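Local coordinates for putative NAD dependent dehydrogenase (Micromonospora echinospora, PDB 6NOR), which probably acts as an NAD-dependent oxidoreductase in the biosynthesis of the aminoglycoside antibiotic gentamicin, at residues Asp58-Val61 with Gly62-Ala66; Arg72-Thr76 with Leu77-Leu81; Val91-Pro94 with Ala95-Glu99; Pro303-Trp307 with Ile308-Gly312. All coordinates share one frame; numbering follows the deposited sequence.

All four contacts are local, each at a place where the chain enters a helix. Interactions 1, 2 and 3 belong to the Rossmann domain: interaction 1 opens helix 59-69, interaction 2 links edge strand 72-74 to helix 77-81, and interaction 3 leads from strand 86-91 into helix 98-107. The first two touch through Val73, which packs on Thr63 and Ala66, and both have exposed charged residues. Interaction 3 is buried and lies against NAD; there threonine hydroxyls and a histidine meet backbone carbonyls, and no carboxylate takes part in the contact. Interaction 4, about 24 Å from it between centres, is built on tryptophans and reaches a second subunit.

Interaction 1 of 4, residues Asp58-Val61 with Gly62-Ala66; sequences DERV and GTDLA
Thr63 lays its hydroxyl over the carbonyl of Glu59, one helical turn back: OG1 lies 2.9 Å from Glu59 O in a weak hydrogen bond. The backbone N of Thr63 gives the same oxygen a stronger bond of 2.7 Å, and two donors of one residue thus grip a single acceptor. The hydroxyl gets there because OG1 stands beside its own backbone N, at chi1 -76°. Thr63 OG1 also meets the aliphatic part of Glu59, with CG 3.8 Å away. The whole lies at the start of helix 59-69, the crossover helix of the beta-alpha-beta unit formed with strands 49-55 and 72-74 of the Rossmann fold. Asp58 is the N-cap: its OD1 receives Val61 N at 2.7 Å, in an almost straight bond (176° at the hydrogen) that arrives from above the carboxylate plane. Asp58 O takes Gly62 N at 2.9 Å and begins the regular ladder. Asp56, which binds NAD, accepts a bond from Asp58 N, and Val61 itself touches the cofactor. On the outer surface Arg60 and Asp64 run side by side in the same direction, yet what meets is Arg60 CD and Asp64 OD2, 3.9 Å apart. The charged Arg60 NE stays 5.2 Å from that oxygen, which allows at most a loose electrostatic attraction. Leu65 and Ala66 face the sheet, where both rest on Val54.

Interaction 2 of 4, residues Arg72-Thr76 with Leu77-Leu81; sequences RVTTT and LDEAL
Glu79 reaches back from the helix to the end of the preceding strand, with its CB 3.5 Å from Thr76 O and 3.7 Å from Thr74 OG1. Its CG lies opposite the backbone N across the CA-CB bond (chi1 -173°), and the chain runs extended from there, which carries the carboxylate past Thr74 in the opposite direction to that side chain. CD passes 4.1 Å from Thr74 CB. At the tip, OE2 accepts a 2.8 Å hydrogen bond from Thr74 OG1, met on the anti side and 31° out of the carboxylate plane. The other oxygen, OE1, comes 4.2 Å from Arg72 NH1; this is an attraction of charges without a bond, since the oxygen sits well off the guanidinium plane and the two planes are 83° apart. Thr74 ends the edge strand 72-74 of the parallel Rossmann sheet, and its hydroxyl also receives Thr76 N at 2.9 Å, an ST turn that bends the chain toward helix 77-81. One hydroxyl therefore donates to the helix and accepts from the turn, fixing its rotation. Thr76, at the N-cap position, contributes its carbonyl to the first turn: Thr76 O accepts from Glu79 N at 3.0 Å. Its methyl CG2 packs on Asp78 CB. Trp53 of the neighbouring strand 49-55 touches Arg72, Thr74 and Glu79, while Leu77 turns to Ile101 and Gln104 of helix 98-107.

Interaction 3 of 4, residues Val91-Pro94 with Ala95-Glu99; sequences VATP and AATHE. With NAD (nicotinamide-adenine-dinucleotide), chain G.
The cofactor-binding corner after strand 86-91 of the Rossmann fold, where the chain runs along NAD and turns into helix 98-107, is tied together by Thr93, Pro94, Thr97 and His98. The His98 ring comes back to the loop and gives its NE2 proton to Thr93 O at 2.8 Å, a bent bond (132° at the hydrogen) that meets the carbonyl from above its plane. Ala95 CA lies over the centre of one face of this ring, and Thr93 OG1 lies in plane at its edge. The other ring nitrogen, ND1, is hydrogen-bonded to the carbonyls of Pro117 and Leu118, so the imidazole is held at both nitrogens and its rotation is fixed. In this dinucleotide-binding site the ring edge also faces the ribose of the nicotinamide half: His98 CE1 lies 3.1 Å from NAD O3D, a hydroxyl that is 3.2 Å from Thr93 O as well. Whether its proton goes to that carbonyl is uncertain, since another acceptor lies close enough to compete. The adenine end is met by Pro94, whose CD packs 3.3 Å from NAD C8A, and by the methyl CG2 of Thr93, 3.8 Å from NAD N3A. Thr97 completes the turn with two donors on Pro94 O: its N reaches it from above the carbonyl plane, and its OG1, at 2.7 Å, lies in that plane on a lone pair. With chi1 at 67°, OG1 sits between the backbone N and carbonyl carbon of Thr97, facing the loop. Val91 CG1 approaches His98 CD2 obliquely, at 4.0 Å.

Interaction 4 of 4, residues Pro303-Trp307 with Ile308-Gly312; sequences PEWEW and IRNSG
A short helical turn, 307-310, is fastened by side chains from its C-terminal end, which reach back to backbone carbonyls at its start, just before helix 313-326 and against the second subunit. Asn310 reaches back to the loop that leads into the helix: its ND2 donates to Trp305 O at 3.0 Å and at the same time lies 3.3 Å above one face of the Trp305 indole, with the amide nearly perpendicular to the ring (86°). Trp305 NE1 bonds to Met280 O, anchoring that ring. Asn310 OD1 is held by a water that also joins Glu306 OE1 and Arg309 NH1; the salt-bridge partners of these two groups are Arg309 of the second subunit and Glu306 of the second subunit, respectively. At the exit, Ser311 N and OG both donate to Trp307 O, from opposite faces of its plane, OG at 2.8 Å. Gly312, with positive phi, closes the turn as a Schellman motif. Ile308 CG1 sits over the Trp307 six-membered ring, 3.6 Å from its centroid and 12° off the normal, a CH-pi contact. The Trp307 indole also packs on Phe34 and Tyr313, both NAD-binding residues, and meets Trp294 edge-to-face.

Interaction 1 of 4, residues Asp58-Val61 with Gly62-Ala66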
loop_
_atom_site.group_PDB
_atom_site.type_symbol
_atom_site.label_atom_id
_atom_site.label_comp_id
_atom_site.label_asym_id
_atom_site.label_seq_id
_atom_site.Cartn_x
_atom_site.Cartn_y
_atom_site.Cartn_z
ATOM N N ASP A 58 5.994 3.394 44.206
ATOM C CA ASP A 58 4.953 2.390 44.456
ATOM C C ASP A 58 5.584 1.010 44.622
ATOM O O ASP A 58 6.050 0.411 43.649
ATOM C CB ASP A 58 3.932 2.390 43.315
ATOM C CG ASP A 58 2.867 1.292 43.452
ATOM O OD1 ASP A 58 3.200 0.108 43.668
ATOM O OD2 ASP A 58 1.670 1.613 43.315
ATOM N N GLU A 59 5.565 0.498 45.849
ATOM C CA GLU A 59 6.261 -0.740 46.163
ATOM C C GLU A 59 5.677 -1.961 45.457
ATOM O O GLU A 59 6.421 -2.849 45.048
ATOM C CB GLU A 59 6.276 -0.978 47.670
ATOM C CG GLU A 59 7.134 -2.163 48.056
ATOM C CD GLU A 59 7.394 -2.247 49.538
ATOM O OE1 GLU A 59 7.515 -1.187 50.197
ATOM O OE2 GLU A 59 7.491 -3.383 50.042
ATOM N N ARG A 60 4.358 -2.007 45.302
ATOM C CA ARG A 60 3.731 -3.120 44.601
ATOM C C ARG A 60 4.202 -3.204 43.160
ATOM O O ARG A 60 4.554 -4.280 42.673
ATOM C CB ARG A 60 2.212 -3.005 44.631
ATOM C CG ARG A 60 1.503 -4.211 44.040
ATOM C CD ARG A 60 0.647 -3.828 42.840
ATOM N NE ARG A 60 -0.319 -2.783 43.171
ATOM C CZ ARG A 60 -1.487 -3.008 43.768
ATOM N NH1 ARG A 60 -1.832 -4.244 44.105
ATOM N NH2 ARG A 60 -2.308 -2.000 44.033
ATOM N N VAL A 61 4.204 -2.065 42.479
ATOM C CA VAL A 61 4.675 -1.989 41.100
ATOM C C VAL A 61 6.160 -2.317 41.007
ATOM O O VAL A 61 6.592 -3.086 40.152
ATOM C CB VAL A 61 4.414 -0.596 40.497
ATOM C CG1 VAL A 61 5.241 -0.383 39.236
ATOM C CG2 VAL A 61 2.937 -0.434 40.211
ATOM N N GLY A 62 6.935 -1.734 41.906
ATOM C CA GLY A 62 8.348 -2.016 41.974
ATOM C C GLY A 62 8.599 -3.489 42.217
ATOM O O GLY A 62 9.453 -4.098 41.574
ATOM N N THR A 63 7.839 -4.068 43.135
ATOM C CA THR A 63 8.057 -5.448 43.527
ATOM C C THR A 63 7.704 -6.393 42.392
ATOM O O THR A 63 8.441 -7.339 42.115
ATOM C CB THR A 63 7.250 -5.801 44.785
ATOM O OG1 THR A 63 7.898 -5.233 45.929
ATOM C CG2 THR A 63 7.151 -7.292 44.958
ATOM N N ASP A 64 6.600 -6.113 41.712
ATOM C CA ASP A 64 6.172 -6.925 40.577
ATOM C C ASP A 64 7.227 -6.962 39.473
ATOM O O ASP A 64 7.495 -8.013 38.901
ATOM C CB ASP A 64 4.845 -6.404 40.019
ATOM C CG ASP A 64 3.669 -6.635 40.977
ATOM O OD1 ASP A 64 3.898 -7.093 42.124
ATOM O OD2 ASP A 64 2.514 -6.348 40.589
ATOM N N LEU A 65 7.841 -5.822 39.184
ATOM C CA LEU A 65 8.894 -5.798 38.183
ATOM C C LEU A 65 10.133 -6.551 38.664
ATOM O O LEU A 65 10.675 -7.381 37.943
ATOM C CB LEU A 65 9.254 -4.354 37.800
ATOM C CG LEU A 65 10.187 -4.227 36.587
ATOM C CD1 LEU A 65 9.594 -4.904 35.340
ATOM C CD2 LEU A 65 10.559 -2.781 36.292
ATOM N N ALA A 66 10.570 -6.277 39.886
ATOM C CA ALA A 66 11.756 -6.929 40.444
ATOM C C ALA A 66 11.672 -8.461 40.507
ATOM O O ALA A 66 12.644 -9.140 40.208
ATOM C CB ALA A 66 12.047 -6.371 41.824
#

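Interaction 2 of 4, residues Arg72-Thr76 with Leu77-Leu81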
loop_
_atom_site.group_PDB
_atom_site.type_symbol
_atom_site.label_atom_id
_atom_site.label_comp_id
_atom_site.label_asym_id
_atom_site.label_seq_id
_atom_site.Cartn_x
_atom_site.Cartn_y
_atom_site.Cartn_z
ATOM N N ARG A 72 16.330 -6.822 43.349
ATOM C CA ARG A 72 15.811 -6.293 44.618
ATOM C C ARG A 72 14.920 -5.074 44.377
ATOM O O ARG A 72 15.064 -4.375 43.380
ATOM C CB ARG A 72 16.958 -5.932 45.559
ATOM C CG ARG A 72 17.736 -7.178 45.993
ATOM C CD ARG A 72 18.925 -6.854 46.853
ATOM N NE ARG A 72 18.523 -6.388 48.171
ATOM C CZ ARG A 72 19.384 -5.953 49.080
ATOM N NH1 ARG A 72 18.961 -5.541 50.264
ATOM N NH2 ARG A 72 20.676 -5.945 48.794
ATOM N N VAL A 73 14.000 -4.820 45.291
ATOM C CA VAL A 73 13.104 -3.694 45.132
ATOM C C VAL A 73 13.280 -2.714 46.280
ATOM O O VAL A 73 13.505 -3.120 47.412
ATOM C CB VAL A 73 11.644 -4.161 45.041
ATOM C CG1 VAL A 73 11.329 -5.142 46.146
ATOM C CG2 VAL A 73 10.693 -2.983 45.066
ATOM N N THR A 74 13.210 -1.422 45.973
ATOM C CA THR A 74 13.274 -0.386 46.995
ATOM C C THR A 74 12.447 0.834 46.590
ATOM O O THR A 74 12.084 0.990 45.433
ATOM C CB THR A 74 14.712 0.066 47.266
ATOM O OG1 THR A 74 14.701 1.119 48.236
ATOM C CG2 THR A 74 15.349 0.595 46.002
ATOM N N THR A 75 12.159 1.689 47.560
ATOM C CA THR A 75 11.422 2.909 47.311
ATOM C C THR A 75 12.356 4.088 47.465
ATOM O O THR A 75 11.978 5.225 47.244
ATOM C CB THR A 75 10.224 3.059 48.263
ATOM O OG1 THR A 75 10.681 2.973 49.611
ATOM C CG2 THR A 75 9.222 1.954 48.030
ATOM N N THR A 76 13.597 3.800 47.811
ATOM C CA THR A 76 14.594 4.826 48.072
ATOM C C THR A 76 15.743 4.707 47.099
ATOM O O THR A 76 16.487 3.737 47.137
ATOM C CB THR A 76 15.171 4.708 49.505
ATOM O OG1 THR A 76 14.108 4.586 50.451
ATOM C CG2 THR A 76 16.024 5.906 49.845
ATOM N N LEU A 77 15.905 5.708 46.249
ATOM C CA LEU A 77 17.016 5.747 45.314
ATOM C C LEU A 77 18.361 5.551 46.016
ATOM O O LEU A 77 19.288 4.979 45.456
ATOM C CB LEU A 77 17.002 7.073 44.537
ATOM C CG LEU A 77 18.127 7.227 43.518
ATOM C CD1 LEU A 77 18.006 6.150 42.452
ATOM C CD2 LEU A 77 18.130 8.609 42.883
ATOM N N ASP A 78 18.455 6.006 47.259
ATOM C CA ASP A 78 19.713 5.964 47.987
ATOM C C ASP A 78 20.133 4.558 48.368
ATOM O O ASP A 78 21.319 4.283 48.494
ATOM C CB ASP A 78 19.627 6.835 49.239
ATOM C CG ASP A 78 20.074 8.263 48.981
ATOM O OD1 ASP A 78 21.007 8.452 48.168
ATOM O OD2 ASP A 78 19.492 9.196 49.577
ATOM N N GLU A 79 19.165 3.671 48.552
ATOM C CA GLU A 79 19.490 2.298 48.882
ATOM C C GLU A 79 20.224 1.645 47.703
ATOM O O GLU A 79 21.245 0.986 47.883
ATOM C CB GLU A 79 18.231 1.516 49.255
ATOM C CG GLU A 79 18.531 0.128 49.775
ATOM C CD GLU A 79 17.321 -0.572 50.359
ATOM O OE1 GLU A 79 17.488 -1.668 50.927
ATOM O OE2 GLU A 79 16.203 -0.038 50.250
ATOM N N ALA A 80 19.722 1.872 46.492
ATOM C CA ALA A 80 20.332 1.316 45.291
ATOM C C ALA A 80 21.693 1.929 45.025
ATOM O O ALA A 80 22.584 1.264 44.506
ATOM C CB ALA A 80 19.419 1.526 44.074
ATOM N N LEU A 81 21.845 3.205 45.356
ATOM C CA LEU A 81 23.096 3.903 45.121
ATOM C C LEU A 81 24.127 3.542 46.201
ATOM O O LEU A 81 25.304 3.865 46.076
ATOM C CB LEU A 81 22.875 5.411 45.094
ATOM C CG LEU A 81 22.114 5.960 43.879
ATOM C CD1 LEU A 81 21.761 7.436 44.066
ATOM C CD2 LEU A 81 22.908 5.764 42.592
#

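Interaction 3 of 4, residues Val91-Pro94 with Ala95-Glu99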
loop_
_atom_site.group_PDB
_atom_site.type_symbol
_atom_site.label_atom_id
_atom_site.label_comp_id
_atom_site.label_asym_id
_atom_site.label_seq_id
_atom_site.Cartn_x
_atom_site.Cartn_y
_atom_site.Cartn_z
ATOM N N VAL A 91 16.682 5.841 34.179
ATOM C CA VAL A 91 15.649 6.685 34.765
ATOM C C VAL A 91 14.413 6.799 33.870
ATOM O O VAL A 91 14.424 7.467 32.845
ATOM C CB VAL A 91 16.187 8.079 35.063
ATOM C CG1 VAL A 91 15.103 8.948 35.653
ATOM C CG2 VAL A 91 17.343 7.985 36.019
ATOM N N ALA A 92 13.347 6.127 34.276
ATOM C CA ALA A 92 12.121 6.082 33.501
ATOM C C ALA A 92 10.964 6.502 34.378
ATOM O O ALA A 92 10.040 5.742 34.614
ATOM C CB ALA A 92 11.891 4.666 32.929
ATOM N N THR A 93 11.033 7.718 34.883
ATOM C CA THR A 93 10.036 8.209 35.810
ATOM C C THR A 93 9.298 9.338 35.109
ATOM O O THR A 93 9.638 9.652 33.977
ATOM C CB THR A 93 10.703 8.671 37.096
ATOM O OG1 THR A 93 11.627 9.725 36.794
ATOM C CG2 THR A 93 11.449 7.511 37.731
ATOM N N PRO A 94 8.280 9.946 35.753
ATOM C CA PRO A 94 7.643 11.090 35.090
ATOM C C PRO A 94 8.636 12.187 34.744
ATOM O O PRO A 94 9.679 12.330 35.417
ATOM C CB PRO A 94 6.645 11.569 36.127
ATOM C CG PRO A 94 6.273 10.345 36.847
ATOM C CD PRO A 94 7.548 9.582 36.978
ATOM N N ALA A 95 8.311 12.943 33.700
ATOM C CA ALA A 95 9.257 13.886 33.097
ATOM C C ALA A 95 9.894 14.851 34.099
ATOM O O ALA A 95 11.093 15.051 34.070
ATOM C CB ALA A 95 8.573 14.666 31.985
ATOM N N ALA A 96 9.104 15.437 34.991
ATOM C CA ALA A 96 9.646 16.455 35.905
ATOM C C ALA A 96 10.582 15.890 36.976
ATOM O O ALA A 96 11.334 16.638 37.589
ATOM C CB ALA A 96 8.521 17.233 36.568
ATOM N N THR A 97 10.563 14.576 37.184
ATOM C CA THR A 97 11.455 13.968 38.158
ATOM C C THR A 97 12.825 13.637 37.551
ATOM O O THR A 97 13.761 13.343 38.273
ATOM C CB THR A 97 10.836 12.687 38.767
ATOM O OG1 THR A 97 10.734 11.678 37.761
ATOM C CG2 THR A 97 9.448 12.966 39.344
ATOM N N HIS A 98 12.957 13.702 36.230
ATOM C CA HIS A 98 14.223 13.343 35.578
ATOM C C HIS A 98 15.430 14.132 36.066
ATOM O O HIS A 98 16.475 13.556 36.361
ATOM C CB HIS A 98 14.122 13.529 34.056
ATOM C CG HIS A 98 13.251 12.523 33.392
ATOM N ND1 HIS A 98 12.975 12.551 32.043
ATOM C CD2 HIS A 98 12.579 11.462 33.891
ATOM C CE1 HIS A 98 12.173 11.552 31.743
ATOM N NE2 HIS A 98 11.920 10.874 32.848
ATOM N N GLU A 99 15.313 15.446 36.131
ATOM C CA GLU A 99 16.470 16.254 36.517
ATOM C C GLU A 99 16.977 15.980 37.956
ATOM O O GLU A 99 18.161 15.770 38.129
ATOM C CB GLU A 99 16.166 17.744 36.333
ATOM C CG GLU A 99 17.412 18.630 36.268
ATOM C CD GLU A 99 17.948 18.997 37.639
ATOM O OE1 GLU A 99 17.130 19.121 38.576
ATOM O OE2 GLU A 99 19.183 19.149 37.786
HETATM P PA NAD G . 4.506 5.195 33.868
HETATM O O1A NAD G . 3.426 6.081 34.536
HETATM O O2A NAD G . 3.965 3.965 33.245
HETATM O O5B NAD G . 5.565 4.779 34.948
HETATM C C5B NAD G . 6.124 5.782 35.777
HETATM C C4B NAD G . 6.727 5.032 36.994
HETATM O O4B NAD G . 7.514 5.810 37.680
HETATM C C3B NAD G . 5.608 4.641 37.932
HETATM O O3B NAD G . 5.781 3.331 38.273
HETATM C C2B NAD G . 5.801 5.567 39.164
HETATM O O2B NAD G . 5.328 4.856 40.365
HETATM C C1B NAD G . 7.065 5.691 39.202
HETATM N N9A NAD G . 7.513 6.914 39.844
HETATM C C8A NAD G . 6.942 8.134 39.884
HETATM N N7A NAD G . 7.774 8.956 40.569
HETATM C C5A NAD G . 8.841 8.249 40.948
HETATM C C6A NAD G . 9.953 8.579 41.664
HETATM N N6A NAD G . 10.268 9.809 42.197
HETATM N N1A NAD G . 10.891 7.672 41.895
HETATM C C2A NAD G . 10.739 6.402 41.445
HETATM N N3A NAD G . 9.628 6.072 40.743
HETATM C C4A NAD G . 8.687 6.989 40.490
HETATM O O3 NAD G . 5.224 6.078 32.814
HETATM P PN NAD G . 6.106 5.604 31.575
HETATM O O1N NAD G . 6.949 4.399 31.841
HETATM O O2N NAD G . 5.210 5.385 30.368
HETATM O O5D NAD G . 7.072 6.810 31.268
HETATM C C5D NAD G . 8.235 7.026 32.045
HETATM C C4D NAD G . 9.264 7.810 31.205
HETATM O O4D NAD G . 9.564 7.204 30.092
HETATM C C3D NAD G . 8.672 9.184 30.771
HETATM O O3D NAD G . 9.613 10.094 30.858
HETATM C C2D NAD G . 8.204 8.944 29.320
HETATM O O2D NAD G . 8.197 10.238 28.580
HETATM C C1D NAD G . 9.091 8.113 28.849
HETATM N N1N NAD G . 8.565 7.274 27.814
HETATM C C2N NAD G . 9.367 7.000 26.712
HETATM C C3N NAD G . 8.909 6.189 25.671
HETATM C C7N NAD G . 9.851 5.955 24.479
HETATM O O7N NAD G . 9.481 5.353 23.540
HETATM N N7N NAD G . 11.164 6.500 24.512
HETATM C C4N NAD G . 7.645 5.645 25.695
HETATM C C5N NAD G . 6.837 5.907 26.802
HETATM C C6N NAD G . 7.304 6.730 27.862
#

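Interaction 4 of 4, residues Pro303-Trp307 with Ile308-Gly312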
loop_
_atom_site.group_PDB
_atom_site.type_symbol
_atom_site.label_atom_id
_atom_site.label_comp_id
_atom_site.label_asym_id
_atom_site.label_seq_id
_atom_site.Cartn_x
_atom_site.Cartn_y
_atom_site.Cartn_z
ATOM N N PRO A 303 -0.923 -5.802 12.045
ATOM C CA PRO A 303 -0.235 -6.207 13.281
ATOM C C PRO A 303 1.257 -5.928 13.273
ATOM O O PRO A 303 1.898 -6.036 12.239
ATOM C CB PRO A 303 -0.473 -7.717 13.343
ATOM C CG PRO A 303 -1.634 -7.959 12.412
ATOM C CD PRO A 303 -1.467 -6.958 11.323
ATOM N N GLU A 304 1.804 -5.576 14.430
ATOM C CA GLU A 304 3.228 -5.378 14.544
ATOM C C GLU A 304 3.907 -6.717 14.739
ATOM O O GLU A 304 3.283 -7.684 15.192
ATOM C CB GLU A 304 3.558 -4.435 15.711
ATOM C CG GLU A 304 2.885 -4.792 17.043
ATOM C CD GLU A 304 3.541 -5.965 17.790
ATOM O OE1 GLU A 304 4.734 -6.256 17.542
ATOM O OE2 GLU A 304 2.854 -6.604 18.621
ATOM N N TRP A 305 5.182 -6.768 14.378
ATOM C CA TRP A 305 6.074 -7.840 14.822
ATOM C C TRP A 305 7.303 -7.189 15.449
ATOM O O TRP A 305 7.693 -6.107 15.046
ATOM C CB TRP A 305 6.465 -8.774 13.662
ATOM C CG TRP A 305 7.050 -8.064 12.475
ATOM C CD1 TRP A 305 6.358 -7.445 11.470
ATOM C CD2 TRP A 305 8.440 -7.932 12.144
ATOM N NE1 TRP A 305 7.238 -6.907 10.553
ATOM C CE2 TRP A 305 8.518 -7.193 10.950
ATOM C CE3 TRP A 305 9.626 -8.359 12.756
ATOM C CZ2 TRP A 305 9.733 -6.869 10.352
ATOM C CZ3 TRP A 305 10.832 -8.027 12.173
ATOM C CH2 TRP A 305 10.876 -7.291 10.983
ATOM N N GLU A 306 7.886 -7.856 16.443
ATOM C CA GLU A 306 9.055 -7.383 17.181
ATOM C C GLU A 306 9.036 -5.888 17.483
ATOM O O GLU A 306 9.964 -5.164 17.127
ATOM C CB GLU A 306 10.336 -7.743 16.420
ATOM C CG GLU A 306 10.702 -9.213 16.500
ATOM C CD GLU A 306 12.098 -9.537 15.969
ATOM O OE1 GLU A 306 12.668 -8.752 15.184
ATOM O OE2 GLU A 306 12.629 -10.605 16.337
ATOM N N TRP A 307 7.994 -5.428 18.165
ATOM C CA TRP A 307 7.800 -3.997 18.316
ATOM C C TRP A 307 8.929 -3.331 19.110
ATOM O O TRP A 307 9.292 -2.197 18.835
ATOM C CB TRP A 307 6.423 -3.702 18.934
ATOM C CG TRP A 307 6.250 -3.989 20.385
ATOM C CD1 TRP A 307 5.770 -5.139 20.951
ATOM C CD2 TRP A 307 6.512 -3.092 21.468
ATOM N NE1 TRP A 307 5.742 -5.016 22.322
ATOM C CE2 TRP A 307 6.187 -3.767 22.662
ATOM C CE3 TRP A 307 6.995 -1.785 21.539
ATOM C CZ2 TRP A 307 6.338 -3.183 23.916
ATOM C CZ3 TRP A 307 7.144 -1.203 22.782
ATOM C CH2 TRP A 307 6.827 -1.905 23.957
ATOM N N ILE A 308 9.519 -4.051 20.059
ATOM C CA ILE A 308 10.586 -3.487 20.866
ATOM C C ILE A 308 11.864 -3.296 20.069
ATOM O O ILE A 308 12.431 -2.215 20.053
ATOM C CB ILE A 308 10.881 -4.356 22.079
ATOM C CG1 ILE A 308 9.654 -4.419 22.992
ATOM C CG2 ILE A 308 12.058 -3.802 22.832
ATOM C CD1 ILE A 308 9.880 -5.205 24.295
ATOM N N ARG A 309 12.318 -4.345 19.404
ATOM C CA ARG A 309 13.471 -4.223 18.533
ATOM C C ARG A 309 13.238 -3.247 17.378
ATOM O O ARG A 309 14.097 -2.448 17.035
ATOM C CB ARG A 309 13.854 -5.585 17.977
ATOM C CG ARG A 309 15.175 -5.597 17.256
ATOM C CD ARG A 309 15.482 -6.989 16.698
ATOM N NE ARG A 309 16.871 -7.032 16.274
ATOM C CZ ARG A 309 17.319 -6.536 15.126
ATOM N NH1 ARG A 309 16.484 -5.986 14.261
ATOM N NH2 ARG A 309 18.609 -6.599 14.839
ATOM N N ASN A 310 12.065 -3.307 16.775
ATOM C CA ASN A 310 11.803 -2.467 15.630
ATOM C C ASN A 310 11.625 -0.997 15.988
ATOM O O ASN A 310 11.811 -0.145 15.140
ATOM C CB ASN A 310 10.596 -2.988 14.869
ATOM C CG ASN A 310 10.965 -4.090 13.912
ATOM O OD1 ASN A 310 12.071 -4.114 13.415
ATOM N ND2 ASN A 310 10.043 -4.995 13.637
ATOM N N SER A 311 11.314 -0.693 17.248
ATOM C CA SER A 311 11.255 0.704 17.690
ATOM C C SER A 311 12.621 1.257 18.055
ATOM O O SER A 311 12.744 2.436 18.351
ATOM C CB SER A 311 10.334 0.875 18.903
ATOM O OG SER A 311 8.978 0.604 18.597
ATOM N N GLY A 312 13.636 0.397 18.066
ATOM C CA GLY A 312 14.993 0.820 18.346
ATOM C C GLY A 312 15.512 0.659 19.774
ATOM O O GLY A 312 16.655 1.016 20.042
HETATM O O HOH W 1 13.599 -6.066 13.896
#